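Local coordinates for tartronic semialdehyde reductase (Salmonella typhimurium, PDB 1YB4) that catalyses the reversible NAD(P)H-dependent reduction of tartronate semialdehyde (2-hydroxy-3-oxopropanoate) to (R)-glycerate, at the interface of chains A and B. Coordinates in Å, arbitrary orientation; residue numbers count along the deposited sequence, not the author numbering. Chains: chain A/B, tartronic semialdehyde reductase.

The interface of chains A and B. Residues chain A 170, 173-174, 177, 248, 252, 254; chain B 192-193.
B:Phe192 pushes its phenyl ring into a pocket of chain A lined by A:Val173, A:Ser248, A:Leu252 and A:Leu254, a compact example of how one aromatic side chain can knit two subunits together. It gives up 64 Å² of its surface to the partner, nearly half of the 136 Å² hidden in the whole patch. CG anti to the backbone N, chi1 151°, points the ring away from its own helix towards chain A.

The apolar contacts hold the ring from two sides and at its edge. On one face A:Val173, crossing at about a right angle, sets its CG1 methyl over the CZ-CE2 end, 3.5 Å from B:Phe192 CZ. A:Ile177 CD1 backs that same face as a more distant layer, 4.5 Å from B:Phe192 CD2. Towards the opposite side, outside the CE2 rim, comes the methyl of A:Thr170, with CG2 anti to the backbone N and OG1 beside that N; CG2 packs 3.6 Å from B:Ala193 CA and 3.9 Å from B:Phe192 CE2. A:Leu252 CD1 lies to this side as well, beyond the rim, a looser contact at 4.1 Å from B:Phe192 CE1.

Close to the ring plane, A:Leu254 sends its CD1 branch to within 3.3 Å of B:Phe192 CD1, where the methyl also touches CA and CB and wedges against the stem of the side chain. Further along the edge, the methylene CB of A:Ser248 stands 3.5 Å from B:Phe192 CE1. The backbone O of A:Thr170 also lies at the edge of the ring, in its plane.

In the fold, helix 167-196 of chain B presents the phenyl group to helix 167-195 of chain A, with helix 235-251 and the loop after it closing the pocket. Two-fold symmetry repeats this insertion with the chains exchanged within the deposited tetramer, which may or may not be the biological assembly. A:Lys172, the likely catalytic lysine, lies about 8 Å from the patch centre in helix 167-195, which also carries A:Thr170, A:Val173 and A:Ile177, so this contact may help steady that helix.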
ATOM      1  N   THR A 170      23.644  -6.692   3.502  1.00 27.50           N
ATOM      2  CA  THR A 170      22.776  -5.544   3.531  1.00 27.17           C
ATOM      3  C   THR A 170      22.776  -4.846   2.180  1.00 30.99           C
ATOM      4  O   THR A 170      21.746  -4.299   1.752  1.00 32.69           O
ATOM      5  CB  THR A 170      23.201  -4.566   4.619  1.00 25.83           C
ATOM      6  OG1 THR A 170      23.020  -5.177   5.903  1.00 22.48           O
ATOM      7  CG2 THR A 170      22.381  -3.270   4.514  1.00 19.65           C
ATOM      8  N   VAL A 173      20.512  -6.865  -0.321  1.00 28.24           N
ATOM      9  CA  VAL A 173      19.085  -6.657  -0.069  1.00 27.51           C
ATOM     10  C   VAL A 173      18.635  -5.324  -0.624  1.00 28.34           C
ATOM     11  O   VAL A 173      17.579  -5.233  -1.253  1.00 27.39           O
ATOM     12  CB  VAL A 173      18.742  -6.708   1.433  1.00 26.71           C
ATOM     13  CG1 VAL A 173      17.285  -6.320   1.653  1.00 25.77           C
ATOM     14  CG2 VAL A 173      18.966  -8.099   1.962  1.00 23.13           C
ATOM     15  N   ALA A 174      19.451  -4.297  -0.392  1.00 30.37           N
ATOM     16  CA  ALA A 174      19.158  -2.946  -0.867  1.00 29.06           C
ATOM     17  C   ALA A 174      19.035  -2.936  -2.390  1.00 29.32           C
ATOM     18  O   ALA A 174      18.181  -2.251  -2.950  1.00 28.35           O
ATOM     19  CB  ALA A 174      20.252  -1.981  -0.409  1.00 28.89           C
ATOM     20  N   ILE A 177      15.674  -4.522  -3.433  1.00 26.44           N
ATOM     21  CA  ILE A 177      14.510  -3.678  -3.161  1.00 25.35           C
ATOM     22  C   ILE A 177      14.315  -2.684  -4.311  1.00 24.10           C
ATOM     23  O   ILE A 177      13.220  -2.548  -4.846  1.00 27.69           O
ATOM     24  CB  ILE A 177      14.671  -2.859  -1.858  1.00 24.43           C
ATOM     25  CG1 ILE A 177      14.501  -3.751  -0.635  1.00 22.72           C
ATOM     26  CG2 ILE A 177      13.654  -1.749  -1.820  1.00 21.03           C
ATOM     27  CD1 ILE A 177      14.804  -3.040   0.667  1.00 24.24           C
ATOM     28  N   SER A 248      13.957  -8.767   7.377  1.00 32.87           N
ATOM     29  CA  SER A 248      14.980  -7.899   7.958  1.00 36.47           C
ATOM     30  C   SER A 248      14.279  -6.639   8.450  1.00 37.05           C
ATOM     31  O   SER A 248      14.499  -6.162   9.571  1.00 38.04           O
ATOM     32  CB  SER A 248      16.030  -7.510   6.906  1.00 37.99           C
ATOM     33  OG  SER A 248      16.756  -8.641   6.444  1.00 45.31           O
ATOM     34  N   LEU A 252      14.360  -5.162  12.163  1.00 26.97           N
ATOM     35  CA  LEU A 252      14.931  -3.848  12.412  1.00 26.14           C
ATOM     36  C   LEU A 252      13.822  -2.810  12.572  1.00 26.51           C
ATOM     37  O   LEU A 252      14.084  -1.624  12.744  1.00 28.68           O
ATOM     38  CB  LEU A 252      15.833  -3.460  11.241  1.00 26.68           C
ATOM     39  CG  LEU A 252      17.001  -4.419  11.014  1.00 29.83           C
ATOM     40  CD1 LEU A 252      17.492  -4.323   9.577  1.00 26.95           C
ATOM     41  CD2 LEU A 252      18.092  -4.115  12.046  1.00 26.71           C
ATOM     42  N   LEU A 254      11.418  -1.646  10.298  1.00 28.88           N
ATOM     43  CA  LEU A 254      11.371  -0.670   9.195  1.00 27.62           C
ATOM     44  C   LEU A 254      10.034  -0.801   8.476  1.00 28.19           C
ATOM     45  O   LEU A 254       9.553  -1.913   8.260  1.00 25.60           O
ATOM     46  CB  LEU A 254      12.475  -0.932   8.166  1.00 29.17           C
ATOM     47  CG  LEU A 254      13.928  -0.654   8.532  1.00 34.14           C
ATOM     48  CD1 LEU A 254      14.856  -1.419   7.596  1.00 36.98           C
ATOM     49  CD2 LEU A 254      14.192   0.826   8.462  1.00 31.90           C
TER
ATOM     50  N   PHE B 192      16.871   1.466   5.122  1.00 30.82           N
ATOM     51  CA  PHE B 192      16.967   0.087   5.595  1.00 30.10           C
ATOM     52  C   PHE B 192      18.432  -0.241   5.779  1.00 31.61           C
ATOM     53  O   PHE B 192      18.820  -0.847   6.780  1.00 30.96           O
ATOM     54  CB  PHE B 192      16.392  -0.877   4.556  1.00 30.24           C
ATOM     55  CG  PHE B 192      17.024  -2.251   4.582  1.00 27.12           C
ATOM     56  CD1 PHE B 192      16.621  -3.205   5.499  1.00 26.82           C
ATOM     57  CD2 PHE B 192      18.042  -2.575   3.692  1.00 29.27           C
ATOM     58  CE1 PHE B 192      17.229  -4.468   5.527  1.00 27.15           C
ATOM     59  CE2 PHE B 192      18.650  -3.832   3.718  1.00 29.26           C
ATOM     60  CZ  PHE B 192      18.241  -4.775   4.636  1.00 22.90           C
ATOM     61  N   ALA B 193      19.229   0.135   4.777  1.00 30.71           N
ATOM     62  CA  ALA B 193      20.663  -0.118   4.789  1.00 32.45           C
ATOM     63  C   ALA B 193      21.284   0.566   5.993  1.00 33.73           C
ATOM     64  O   ALA B 193      22.102  -0.018   6.699  1.00 34.94           O
ATOM     65  CB  ALA B 193      21.306   0.404   3.505  1.00 31.52           C
TER